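Local coordinates for ribokinase (Staphylococcus aureus, PDB 3RY7), which phosphorylates D-ribose at O-5 using ATP and magnesium, and is activated by monovalent cations, at residues E191-I196 and N209-I214; A167-L172 and E187-L192; T2-I7 and Q54-F59; A134-A139 and G159-L164; G9-D14 and T61-D66. One frame throughout, in Å; residues are numbered along the deposited sequence.

Contact 1 of 5, residues E191-I196 and N209-I214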
# COMPACT_ATOMS: atom_id res chain seq x y z
N GLU A 191 -1.89 -18.68 27.28
CA GLU A 191 -2.76 -19.73 27.88
C GLU A 191 -2.30 -21.14 27.62
O GLU A 191 -2.54 -22.00 28.42
CB GLU A 191 -4.19 -19.61 27.36
CG GLU A 191 -4.73 -18.21 27.38
CD GLU A 191 -6.07 -18.08 26.66
OE1 GLU A 191 -6.75 -19.13 26.47
OE2 GLU A 191 -6.41 -16.92 26.30
N LEU A 192 -1.66 -21.40 26.51
CA LEU A 192 -1.13 -22.72 26.22
C LEU A 192 0.07 -23.01 27.13
O LEU A 192 0.31 -24.16 27.52
CB LEU A 192 -0.72 -22.85 24.75
CG LEU A 192 0.06 -24.12 24.42
CD1 LEU A 192 -0.78 -25.38 24.71
CD2 LEU A 192 0.54 -24.12 22.98
N LEU A 193 0.82 -21.97 27.45
CA LEU A 193 2.00 -22.14 28.28
C LEU A 193 1.66 -22.15 29.78
O LEU A 193 2.20 -22.96 30.54
CB LEU A 193 3.03 -21.05 27.96
CG LEU A 193 3.63 -21.02 26.55
CD1 LEU A 193 4.68 -19.93 26.42
CD2 LEU A 193 4.22 -22.37 26.18
N SER A 194 0.77 -21.26 30.20
CA SER A 194 0.42 -21.12 31.61
C SER A 194 -0.72 -22.04 32.04
O SER A 194 -0.81 -22.42 33.21
CB SER A 194 -0.00 -19.68 31.91
OG SER A 194 -1.29 -19.45 31.38
N GLY A 195 -1.59 -22.39 31.09
CA GLY A 195 -2.78 -23.16 31.39
C GLY A 195 -3.90 -22.23 31.81
O GLY A 195 -5.02 -22.67 32.06
N ILE A 196 -3.59 -20.93 31.86
CA ILE A 196 -4.52 -19.91 32.33
C ILE A 196 -5.00 -18.98 31.22
O ILE A 196 -4.20 -18.24 30.65
CB ILE A 196 -3.88 -18.99 33.38
CG1 ILE A 196 -3.34 -19.80 34.56
CG2 ILE A 196 -4.89 -17.96 33.85
CD1 ILE A 196 -2.45 -18.98 35.46
N ASN A 209 2.51 -14.17 36.69
CA ASN A 209 3.03 -14.82 37.89
C ASN A 209 3.53 -16.22 37.60
O ASN A 209 4.52 -16.68 38.18
CB ASN A 209 1.98 -14.84 39.01
CG ASN A 209 1.95 -13.54 39.79
OD1 ASN A 209 2.98 -12.87 39.94
ND2 ASN A 209 0.78 -13.17 40.29
N TYR A 210 2.84 -16.90 36.69
CA TYR A 210 3.32 -18.18 36.22
C TYR A 210 4.71 -18.02 35.60
O TYR A 210 5.64 -18.72 35.99
CB TYR A 210 2.38 -18.82 35.20
CG TYR A 210 3.06 -19.99 34.55
CD1 TYR A 210 3.60 -19.87 33.27
CD2 TYR A 210 3.22 -21.20 35.23
CE1 TYR A 210 4.25 -20.94 32.68
CE2 TYR A 210 3.87 -22.27 34.64
CZ TYR A 210 4.38 -22.13 33.36
OH TYR A 210 5.04 -23.19 32.76
N PHE A 211 4.84 -17.10 34.64
CA PHE A 211 6.13 -16.93 33.96
C PHE A 211 7.26 -16.49 34.89
O PHE A 211 8.37 -17.02 34.83
CB PHE A 211 6.03 -16.02 32.71
CG PHE A 211 5.16 -16.61 31.64
CD1 PHE A 211 5.49 -17.82 31.05
CD2 PHE A 211 3.99 -15.98 31.26
CE1 PHE A 211 4.68 -18.38 30.09
CE2 PHE A 211 3.18 -16.54 30.29
CZ PHE A 211 3.53 -17.75 29.71
N LEU A 212 6.97 -15.53 35.76
CA LEU A 212 7.95 -15.09 36.74
C LEU A 212 8.39 -16.27 37.61
O LEU A 212 9.57 -16.41 37.91
CB LEU A 212 7.39 -13.97 37.61
CG LEU A 212 7.14 -12.65 36.88
CD1 LEU A 212 6.13 -11.79 37.66
CD2 LEU A 212 8.44 -11.89 36.65
N SER A 213 7.45 -17.13 37.98
CA SER A 213 7.79 -18.21 38.91
C SER A 213 8.75 -19.22 38.28
O SER A 213 9.47 -19.92 38.98
CB SER A 213 6.53 -18.92 39.43
OG SER A 213 6.07 -19.92 38.53
N ILE A 214 8.77 -19.28 36.95
CA ILE A 214 9.65 -20.25 36.30
C ILE A 214 10.94 -19.60 35.79
O ILE A 214 11.72 -20.23 35.06
CB ILE A 214 8.93 -21.08 35.21
CG1 ILE A 214 8.40 -20.20 34.08
CG2 ILE A 214 7.78 -21.90 35.84
CD1 ILE A 214 7.78 -21.01 32.97
O HOH W 1 5.17 -23.58 30.17
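Ser-194 lies over one face of the Tyr-210 ring. Its CA stands 3.8 Å above the plane of that ring, offset toward the rim, and 21° from the normal at the ring centre. This is a CH-pi contact. Ser-194 CB also touches the ring, 3.9 Å from Tyr-210 CD1. The Phe-211 ring is met at its edge instead. Leu-193 CB comes in near the ring plane, 3.8 Å from Phe-211 CZ, and Leu-193 CD1 also touches the CE1-CZ side. The leucine and phenylalanine side chains cross at about a right angle. One face of Phe-211 carries its own neighbour, with Tyr-210 CD1 3.5 Å above the phenylalanine plane. In turn, Phe-211 CE1 lies in the tyrosine plane at its edge.

Tyr-210 CB points toward helix 187-194, and CG lies anti to the backbone N (chi1 168°). The polar link between the helices is a water. It lies 2.6 Å from Tyr-210 OH and donates to Leu-193 O at 3.1 Å. Ser-194 OG accepts from Ile-196 N at 2.8 Å, an ST turn, and also bonds Ala-190 O. Gly-195, with positive phi, ends the helix just there.

The contact joins the C-terminal ends of helices 187-194 and 201-213, which follow each other in the chain. It is partly buried packing, with Phe-211 on the buried side. Leu-193 and Phe-211 both rest on Ile-183 of strand 182-183. Leu-193 also meets Leu-172, and Ile-196 packs on Asp-206 and Asn-207 of helix 201-213.

Contact 2 of 5, residues A167-L172 and E187-L192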
# COMPACT_ATOMS: atom_id res chain seq x y z
N ALA A 167 5.61 -18.19 19.17
CA ALA A 167 4.61 -18.25 18.11
C ALA A 167 5.22 -18.97 16.92
O ALA A 167 6.39 -18.77 16.61
CB ALA A 167 4.19 -16.83 17.69
N PRO A 168 4.46 -19.85 16.27
CA PRO A 168 3.11 -20.23 16.68
C PRO A 168 3.13 -21.04 17.98
O PRO A 168 4.14 -21.68 18.31
CB PRO A 168 2.66 -21.13 15.52
CG PRO A 168 3.94 -21.77 15.05
CD PRO A 168 4.96 -20.67 15.15
N ALA A 169 2.01 -21.01 18.70
CA ALA A 169 1.90 -21.68 19.99
C ALA A 169 2.36 -23.13 19.94
O ALA A 169 1.99 -23.89 19.05
CB ALA A 169 0.47 -21.60 20.49
N LYS A 170 3.17 -23.50 20.92
CA LYS A 170 3.49 -24.90 21.15
C LYS A 170 4.10 -25.08 22.54
O LYS A 170 4.54 -24.11 23.16
CB LYS A 170 4.38 -25.48 20.03
CG LYS A 170 5.64 -24.70 19.74
CD LYS A 170 6.45 -25.35 18.61
CE LYS A 170 5.94 -24.95 17.22
NZ LYS A 170 6.91 -25.31 16.13
N ALA A 171 4.08 -26.31 23.04
CA ALA A 171 4.61 -26.59 24.36
C ALA A 171 6.13 -26.45 24.35
O ALA A 171 6.80 -26.86 23.40
CB ALA A 171 4.21 -27.99 24.80
N LEU A 172 6.67 -25.86 25.42
CA LEU A 172 8.11 -25.68 25.55
C LEU A 172 8.66 -26.53 26.70
O LEU A 172 7.99 -26.71 27.71
CB LEU A 172 8.43 -24.21 25.79
CG LEU A 172 7.70 -23.20 24.90
CD1 LEU A 172 8.09 -21.80 25.28
CD2 LEU A 172 8.00 -23.45 23.42
N GLU A 187 -2.41 -13.71 23.55
CA GLU A 187 -3.30 -14.29 24.55
C GLU A 187 -3.40 -15.79 24.40
O GLU A 187 -3.51 -16.53 25.39
CB GLU A 187 -4.70 -13.69 24.43
CG GLU A 187 -4.74 -12.22 24.72
CD GLU A 187 -5.90 -11.53 24.04
OE1 GLU A 187 -7.06 -11.97 24.26
OE2 GLU A 187 -5.65 -10.55 23.30
N THR A 188 -3.38 -16.25 23.16
CA THR A 188 -3.54 -17.67 22.90
C THR A 188 -2.29 -18.44 23.32
O THR A 188 -2.38 -19.52 23.90
CB THR A 188 -3.85 -17.91 21.41
OG1 THR A 188 -4.81 -16.94 20.96
CG2 THR A 188 -4.39 -19.31 21.21
N GLU A 189 -1.13 -17.86 23.03
CA GLU A 189 0.16 -18.46 23.37
C GLU A 189 0.39 -18.48 24.89
O GLU A 189 0.91 -19.45 25.43
CB GLU A 189 1.30 -17.73 22.64
CG GLU A 189 1.34 -18.05 21.14
CD GLU A 189 1.67 -16.85 20.25
OE1 GLU A 189 2.18 -15.82 20.75
OE2 GLU A 189 1.42 -16.95 19.03
N ALA A 190 -0.00 -17.40 25.56
CA ALA A 190 0.08 -17.33 27.02
C ALA A 190 -0.65 -18.50 27.67
O ALA A 190 -0.10 -19.20 28.52
CB ALA A 190 -0.46 -16.01 27.51
N GLU A 191 -1.89 -18.68 27.28
CA GLU A 191 -2.76 -19.73 27.88
C GLU A 191 -2.30 -21.14 27.62
O GLU A 191 -2.54 -22.00 28.42
CB GLU A 191 -4.19 -19.61 27.36
CG GLU A 191 -4.73 -18.21 27.38
CD GLU A 191 -6.07 -18.08 26.66
OE1 GLU A 191 -6.75 -19.13 26.47
OE2 GLU A 191 -6.41 -16.92 26.30
N LEU A 192 -1.66 -21.40 26.51
CA LEU A 192 -1.13 -22.72 26.22
C LEU A 192 0.07 -23.01 27.13
O LEU A 192 0.31 -24.16 27.52
CB LEU A 192 -0.72 -22.85 24.75
CG LEU A 192 0.06 -24.12 24.42
CD1 LEU A 192 -0.78 -25.38 24.71
CD2 LEU A 192 0.54 -24.12 22.98
O HOH W 2 -0.64 -19.04 17.87
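Ala-169 and Leu-192 join the loop after strand 161-165 to helix 187-194, in the alpha/beta domain of a PfkB-family carbohydrate kinase. The loop has no regular secondary structure and runs past the first turns of the helix. A cis peptide precedes Pro-168.

The apolar part is small. Ala-169 CB points toward the helix and touches two side chains one helical turn apart. It lies 3.7 Å from Glu-189 CG and 3.5 Å from Leu-192 CD2. Leu-192 CG is anti to the backbone N (chi1 170°), and its CD2 branch does all the touching. The contact sits near the surface, where Leu-192 is exposed.

The polar part centres on the buried Glu-189 carboxylate. Chi2 (141°) bends the chain at CD. OE2 lies 3.1 Å from Ala-167 CB, a close oxygen-to-methyl contact and not a polar bond. OE2 accepts from a water at 3.2 Å, and the same water accepts a weak, long bond from Ala-169 N at 3.4 Å. The carboxylate thus reaches the loop backbone through one water, weakly on the loop side. At the helix start Asn-186, which probably binds ATP, accepts from Glu-189 N through OD1.

Other bonds tie the loop elsewhere. Lys-170 CB points away from the helix, and NZ donates to Leu-141 O. Ala-167 shares backbone hydrogen bonding with Leu-141. Ala-167 and Pro-168 also touch Lys-42, a probable substrate-binding residue, so the loop also borders that site. The Leu-192 CD2 methyl also packs against the loop backbone, 3.4 Å from Lys-170 N.

Contact 3 of 5, residues T2-I7 and Q54-F59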
# COMPACT_ATOMS: atom_id res chain seq x y z
N THR A 2 21.59 2.83 19.88
CA THR A 2 21.28 1.70 19.00
C THR A 2 21.68 0.33 19.56
O THR A 2 22.86 0.08 19.83
CB THR A 2 21.93 1.85 17.60
OG1 THR A 2 23.36 1.81 17.73
CG2 THR A 2 21.50 3.15 16.94
N ASN A 3 20.70 -0.55 19.71
CA ASN A 3 20.93 -1.92 20.16
C ASN A 3 21.58 -2.81 19.10
O ASN A 3 21.34 -2.65 17.91
CB ASN A 3 19.60 -2.56 20.58
CG ASN A 3 19.01 -1.92 21.81
OD1 ASN A 3 19.72 -1.31 22.61
ND2 ASN A 3 17.70 -2.07 21.99
N LYS A 4 22.42 -3.75 19.54
CA LYS A 4 22.87 -4.84 18.69
C LYS A 4 21.89 -5.99 18.86
O LYS A 4 21.71 -6.51 19.97
CB LYS A 4 24.28 -5.29 19.04
CG LYS A 4 25.38 -4.41 18.45
CD LYS A 4 26.75 -4.73 19.03
CE LYS A 4 26.89 -4.21 20.46
NZ LYS A 4 28.23 -4.52 21.05
N VAL A 5 21.25 -6.37 17.77
CA VAL A 5 20.18 -7.36 17.82
C VAL A 5 20.50 -8.52 16.87
O VAL A 5 20.81 -8.30 15.71
CB VAL A 5 18.81 -6.71 17.48
CG1 VAL A 5 17.71 -7.75 17.46
CG2 VAL A 5 18.47 -5.59 18.47
N VAL A 6 20.47 -9.74 17.40
CA VAL A 6 20.52 -10.93 16.56
C VAL A 6 19.15 -11.54 16.56
O VAL A 6 18.57 -11.76 17.63
CB VAL A 6 21.52 -12.00 17.10
CG1 VAL A 6 21.37 -13.31 16.35
CG2 VAL A 6 22.96 -11.49 17.01
N ILE A 7 18.62 -11.79 15.37
CA ILE A 7 17.38 -12.54 15.24
C ILE A 7 17.71 -13.97 14.83
O ILE A 7 18.50 -14.20 13.92
CB ILE A 7 16.42 -11.89 14.20
CG1 ILE A 7 16.21 -10.41 14.51
CG2 ILE A 7 15.10 -12.61 14.16
CD1 ILE A 7 15.47 -10.14 15.85
N GLN A 54 16.71 0.71 12.72
CA GLN A 54 18.12 1.07 12.83
C GLN A 54 18.92 0.40 13.97
O GLN A 54 19.99 0.87 14.35
CB GLN A 54 18.29 2.59 12.83
CG GLN A 54 17.59 3.23 11.65
CD GLN A 54 18.06 4.64 11.37
OE1 GLN A 54 19.18 5.03 11.74
NE2 GLN A 54 17.21 5.43 10.71
N ALA A 55 18.39 -0.70 14.49
CA ALA A 55 19.17 -1.56 15.36
C ALA A 55 20.26 -2.21 14.50
O ALA A 55 20.06 -2.44 13.31
CB ALA A 55 18.28 -2.61 16.02
N ASP A 56 21.42 -2.47 15.11
CA ASP A 56 22.50 -3.21 14.48
C ASP A 56 22.04 -4.66 14.35
O ASP A 56 22.11 -5.42 15.32
CB ASP A 56 23.72 -3.18 15.39
CG ASP A 56 24.91 -2.48 14.77
OD1 ASP A 56 25.90 -3.18 14.47
OD2 ASP A 56 24.86 -1.24 14.61
N THR A 57 21.58 -5.05 13.16
CA THR A 57 20.92 -6.35 13.02
C THR A 57 21.70 -7.44 12.28
O THR A 57 22.29 -7.20 11.22
CB THR A 57 19.56 -6.21 12.33
OG1 THR A 57 18.86 -5.10 12.89
CG2 THR A 57 18.74 -7.52 12.49
N THR A 58 21.67 -8.64 12.85
CA THR A 58 22.21 -9.84 12.23
C THR A 58 21.11 -10.89 12.27
O THR A 58 20.40 -11.01 13.28
CB THR A 58 23.43 -10.34 13.02
OG1 THR A 58 24.42 -9.31 13.05
CG2 THR A 58 24.02 -11.59 12.38
N PHE A 59 20.93 -11.61 11.17
CA PHE A 59 19.83 -12.58 11.06
C PHE A 59 20.39 -13.96 10.78
O PHE A 59 21.08 -14.17 9.79
CB PHE A 59 18.87 -12.16 9.94
CG PHE A 59 17.63 -13.02 9.83
CD1 PHE A 59 17.11 -13.68 10.93
CD2 PHE A 59 16.98 -13.15 8.61
CE1 PHE A 59 15.96 -14.45 10.82
CE2 PHE A 59 15.83 -13.92 8.50
CZ PHE A 59 15.32 -14.57 9.60
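Phe-59 CG is anti to the backbone N (chi1 -174°), on the carbonyl side, and the CD1-CE1 side of the ring meets Ile-7. Its CD1 is 3.8 Å from Ile-7 CB. Ile-7 O lies at the ring edge, near its plane, 3.3 Å from CD1. Ile-7 CG2 touches CE1, and the two side chains cross obliquely. Lys-4 CG sits beside the backbone N (chi1 -81°). It lies alongside Asp-56, with CG 3.7 Å from Asp-56 CB, and both side chains point the same way. No salt bridge is formed with Asp-56. Lys-4 NZ instead makes a weak bond to Asn-133 O.

The backbones form a parallel ladder, the strand axes 18° apart. Asp-56 N donates to Asn-3 O at 2.8 Å, and Val-5 N to Asp-56 O at 2.8 Å. Thr-58 N then bonds Val-5 O at 3.0 Å, and Ile-7 N bonds Thr-58 O at 2.9 Å. Val-5 CG2 meets Ala-55 CB at 3.9 Å. Thr-57 OG1 donates from above the plane of the Ala-55 carbonyl and has a second partner in Thr-50 OG1.

Gln-54 packs on Leu-298 of the second subunit. Val-6 and Thr-58 lie side by side on the face that packs on Ala-130 of helix 128-132. Ile-7 and Phe-59 take the other face, against Ala-47 of helix 42-52. Phe-59 also meets the Phe-76 ring of helix 70-78, with the planes nearly perpendicular. Strand 4-8 is an inner strand of the large sheet: strand 56-64 flanks it here, and strand 136-140 pairs with its other edge.

Contact 4 of 5, residues A134-A139 and G159-L164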
# COMPACT_ATOMS: atom_id res chain seq x y z
N ALA A 134 26.03 -9.42 20.96
CA ALA A 134 24.71 -8.81 20.89
C ALA A 134 24.22 -8.27 22.24
O ALA A 134 24.64 -8.75 23.30
CB ALA A 134 23.69 -9.80 20.33
N ASP A 135 23.32 -7.29 22.19
CA ASP A 135 22.54 -6.88 23.36
C ASP A 135 21.31 -7.78 23.57
O ASP A 135 20.95 -8.10 24.71
CB ASP A 135 22.11 -5.43 23.21
CG ASP A 135 23.29 -4.48 23.14
OD1 ASP A 135 24.18 -4.61 24.02
OD2 ASP A 135 23.34 -3.63 22.21
N PHE A 136 20.68 -8.16 22.46
CA PHE A 136 19.51 -9.05 22.51
C PHE A 136 19.60 -10.08 21.41
O PHE A 136 20.08 -9.81 20.31
CB PHE A 136 18.20 -8.27 22.30
CG PHE A 136 17.96 -7.18 23.32
CD1 PHE A 136 17.16 -7.42 24.43
CD2 PHE A 136 18.51 -5.92 23.15
CE1 PHE A 136 16.92 -6.41 25.36
CE2 PHE A 136 18.28 -4.92 24.08
CZ PHE A 136 17.49 -5.16 25.18
N VAL A 137 19.11 -11.28 21.71
CA VAL A 137 18.83 -12.25 20.68
C VAL A 137 17.34 -12.58 20.74
O VAL A 137 16.79 -12.82 21.82
CB VAL A 137 19.73 -13.51 20.82
CG1 VAL A 137 19.83 -13.93 22.25
CG2 VAL A 137 19.19 -14.64 19.98
N VAL A 138 16.68 -12.58 19.58
CA VAL A 138 15.23 -12.81 19.51
C VAL A 138 14.94 -14.03 18.66
O VAL A 138 15.43 -14.13 17.55
CB VAL A 138 14.50 -11.60 18.86
CG1 VAL A 138 12.98 -11.77 18.95
CG2 VAL A 138 14.95 -10.30 19.49
N ALA A 139 14.12 -14.94 19.18
CA ALA A 139 13.74 -16.13 18.43
C ALA A 139 12.23 -16.27 18.37
O ALA A 139 11.53 -15.70 19.19
CB ALA A 139 14.34 -17.37 19.07
N GLY A 159 25.90 -13.04 29.22
CA GLY A 159 25.18 -11.84 29.66
C GLY A 159 24.30 -11.17 28.60
O GLY A 159 23.89 -10.02 28.76
N VAL A 160 23.99 -11.89 27.53
CA VAL A 160 23.14 -11.35 26.47
C VAL A 160 21.66 -11.66 26.76
O VAL A 160 21.31 -12.80 27.06
CB VAL A 160 23.56 -11.90 25.09
CG1 VAL A 160 22.61 -11.42 23.99
CG2 VAL A 160 25.01 -11.51 24.79
N THR A 161 20.81 -10.63 26.70
CA THR A 161 19.38 -10.77 26.99
C THR A 161 18.63 -11.63 25.96
O THR A 161 18.70 -11.37 24.76
CB THR A 161 18.70 -9.39 27.07
OG1 THR A 161 19.40 -8.59 28.03
CG2 THR A 161 17.23 -9.52 27.48
N THR A 162 17.91 -12.65 26.43
CA THR A 162 17.16 -13.49 25.51
C THR A 162 15.68 -13.12 25.44
O THR A 162 15.04 -12.87 26.46
CB THR A 162 17.27 -14.96 25.87
OG1 THR A 162 16.74 -15.18 27.18
CG2 THR A 162 18.72 -15.42 25.81
N VAL A 163 15.13 -13.09 24.23
CA VAL A 163 13.71 -12.82 24.07
C VAL A 163 13.03 -13.80 23.12
O VAL A 163 13.42 -13.98 21.97
CB VAL A 163 13.42 -11.31 23.75
CG1 VAL A 163 14.70 -10.53 23.48
CG2 VAL A 163 12.41 -11.17 22.65
N LEU A 164 12.01 -14.48 23.64
CA LEU A 164 11.29 -15.48 22.87
C LEU A 164 9.87 -15.02 22.58
O LEU A 164 9.10 -14.71 23.49
CB LEU A 164 11.23 -16.82 23.60
CG LEU A 164 10.39 -17.89 22.89
CD1 LEU A 164 11.04 -18.31 21.59
CD2 LEU A 164 10.13 -19.11 23.76
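Phe-136 and Thr-161 open a parallel ladder in which strands 136-139 and 161-164 run 18° apart, 4.9 Å between axes at the closest. Val-137 N donates to Thr-161 O at 3.1 Å, and Val-163 N returns to Val-137 O at 2.9 Å. Ala-139 N bonds Val-163 O at 3.0 Å. At the start, Thr-161 N reaches Asp-135 O from above the carbonyl plane.

Phe-136 lies beside Thr-161, its CD1 3.6 Å from Thr-161 CB. On the same face Val-138 CG1 meets Val-163 CG2 at 3.8 Å. Val-163 chi1 is 9°, close to eclipsed, which suggests strain. This face is packed by Val-261 and Ile-257 of helix 252-263. Val-137 CG1 touches Thr-162 CG2 at 4.0 Å on the other face, under helix 145-157. That helix connects the two strands in a beta-alpha-beta crossover.

The polar side chains find partners outside the pair; Thr-161 and Thr-162 are buried. Lys-266 NZ donates to Thr-161 OG1. Thr-162 OG1 bonds Leu-179 O and Asp-181 N. Asp-135 OD2 accepts from Lys-4 N. Strand 136-140 shares its backbone bonds between strands 161-165 and 4-8, while the side-chain contact is largely apolar.

Contact 5 of 5, residues G9-D14 and T61-D66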
# COMPACT_ATOMS: atom_id res chain seq x y z
N GLY A 9 15.65 -17.07 13.45
CA GLY A 9 14.33 -17.47 13.03
C GLY A 9 14.13 -17.79 11.56
O GLY A 9 15.09 -18.02 10.81
N SER A 10 12.87 -17.79 11.16
CA SER A 10 12.45 -18.35 9.88
C SER A 10 12.46 -17.33 8.74
O SER A 10 12.20 -16.14 8.93
CB SER A 10 11.04 -18.90 10.03
OG SER A 10 10.14 -17.87 10.40
N THR A 11 12.74 -17.83 7.55
CA THR A 11 12.48 -17.08 6.32
C THR A 11 11.54 -17.92 5.47
O THR A 11 11.80 -19.11 5.25
CB THR A 11 13.77 -16.80 5.53
OG1 THR A 11 14.61 -15.94 6.30
CG2 THR A 11 13.44 -16.11 4.19
N ASN A 12 10.43 -17.32 5.04
CA ASN A 12 9.43 -18.02 4.26
C ASN A 12 9.19 -17.31 2.94
O ASN A 12 9.28 -16.08 2.88
CB ASN A 12 8.09 -18.07 5.01
CG ASN A 12 8.04 -19.11 6.11
OD1 ASN A 12 8.85 -20.05 6.14
ND2 ASN A 12 7.07 -18.97 7.02
N VAL A 13 8.86 -18.05 1.89
CA VAL A 13 8.28 -17.42 0.72
C VAL A 13 6.76 -17.61 0.80
O VAL A 13 6.27 -18.73 0.74
CB VAL A 13 8.86 -17.97 -0.59
CG1 VAL A 13 8.16 -17.35 -1.79
CG2 VAL A 13 10.38 -17.71 -0.64
N ASP A 14 6.04 -16.51 0.99
CA ASP A 14 4.58 -16.56 1.06
C ASP A 14 3.96 -16.56 -0.34
O ASP A 14 4.16 -15.65 -1.12
CB ASP A 14 4.05 -15.35 1.83
CG ASP A 14 4.46 -15.35 3.30
OD1 ASP A 14 4.99 -16.37 3.81
OD2 ASP A 14 4.22 -14.31 3.96
N THR A 61 19.33 -17.48 9.83
CA THR A 61 18.16 -18.12 9.26
C THR A 61 18.67 -19.19 8.31
O THR A 61 19.82 -19.15 7.88
CB THR A 61 17.26 -17.08 8.56
OG1 THR A 61 15.99 -17.66 8.24
CG2 THR A 61 17.93 -16.55 7.30
N LYS A 62 17.83 -20.18 8.03
CA LYS A 62 18.23 -21.27 7.16
C LYS A 62 17.25 -21.44 6.01
O LYS A 62 16.08 -21.77 6.22
CB LYS A 62 18.34 -22.57 7.96
CG LYS A 62 19.11 -23.68 7.25
CD LYS A 62 19.21 -24.92 8.14
CE LYS A 62 20.19 -25.97 7.62
NZ LYS A 62 20.22 -27.17 8.54
N ILE A 63 17.74 -21.21 4.80
CA ILE A 63 16.95 -21.42 3.60
C ILE A 63 17.52 -22.57 2.79
O ILE A 63 18.54 -23.18 3.15
CB ILE A 63 16.95 -20.19 2.72
CG1 ILE A 63 18.38 -19.83 2.31
CG2 ILE A 63 16.28 -19.02 3.46
CD1 ILE A 63 18.48 -18.50 1.57
N GLY A 64 16.85 -22.88 1.68
CA GLY A 64 17.30 -23.96 0.83
C GLY A 64 18.29 -23.44 -0.20
O GLY A 64 18.68 -22.27 -0.19
N THR A 65 18.69 -24.34 -1.10
CA THR A 65 19.57 -23.99 -2.20
C THR A 65 18.75 -23.84 -3.48
O THR A 65 19.29 -23.89 -4.59
CB THR A 65 20.66 -25.06 -2.37
OG1 THR A 65 20.06 -26.36 -2.44
CG2 THR A 65 21.64 -25.02 -1.17
N ASP A 66 17.44 -23.67 -3.33
CA ASP A 66 16.53 -23.53 -4.46
C ASP A 66 16.43 -22.09 -4.99
O ASP A 66 15.87 -21.87 -6.05
CB ASP A 66 15.14 -24.11 -4.13
CG ASP A 66 14.57 -23.58 -2.81
OD1 ASP A 66 13.51 -24.09 -2.37
OD2 ASP A 66 15.18 -22.66 -2.22
O HOH W 3 15.49 -20.58 9.55
O HOH W 4 13.57 -21.38 4.93
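Thr-61 OG1 is held by two bonds to the 9-14 segment. It donates to Gly-9 O at 2.7 Å, tilted 21° from the carbonyl plane, and accepts from Thr-11 OG1 at 2.9 Å. OG1 lies anti to the backbone N (chi1 -169°), where the hydroxyl meets both partners. The two threonine side chains cross at about a right angle. Gly-9 O has a further donor, a water at 2.9 Å, which accepts from Lys-62 N at 2.8 Å.

Strands 4-8 and 56-64, paired in the large sheet, part at this point. The chain from Gly-9 leads to strand 12-18 of the second, four-stranded sheet, which forms the lid in ribokinases. Asn-12, Val-13 and Asp-14 probably bind substrate, and Asp-14 OD1 bonds a glycerol, probably from the crystallisation liquor. Ser-10 OG bonds Glu-142 OE1 of the same likely site. The parting backbones are bridged by a second water, which donates to Thr-11 O at 2.9 Å and to Lys-62 O at 2.8 Å.

The apolar part is small: Ile-63 CG2 touches Thr-11 CB at 3.9 Å. Thr-11 also packs on Ile-72 and Phe-76 of helix 70-78.

Contacts 3 and 4 lie in the large sheet; contact 5 leads from it to the smaller sheet. Contacts 3 and 4 meet through neighbouring strands 4-8 and 136-140, with centres about 10 Å apart. Contact 5 continues contact 3 along strand 56-64: Phe-59 CE2 lies 3.2 Å from Thr-11 OG1. Contacts 1 and 2 share helix 187-194, and their centres are also about 10 Å apart. Contact 2 reaches contact 4 through Leu-172 CD1, 3.7 Å from Leu-164 CD2. Contact 5 holds likely ribose-binding residues, while contact 2 adjoins Asn-186, which probably binds ATP. Contacts 1 and 5 lie on opposite sides of the chain's centre, with nearest atoms about 17 Å apart.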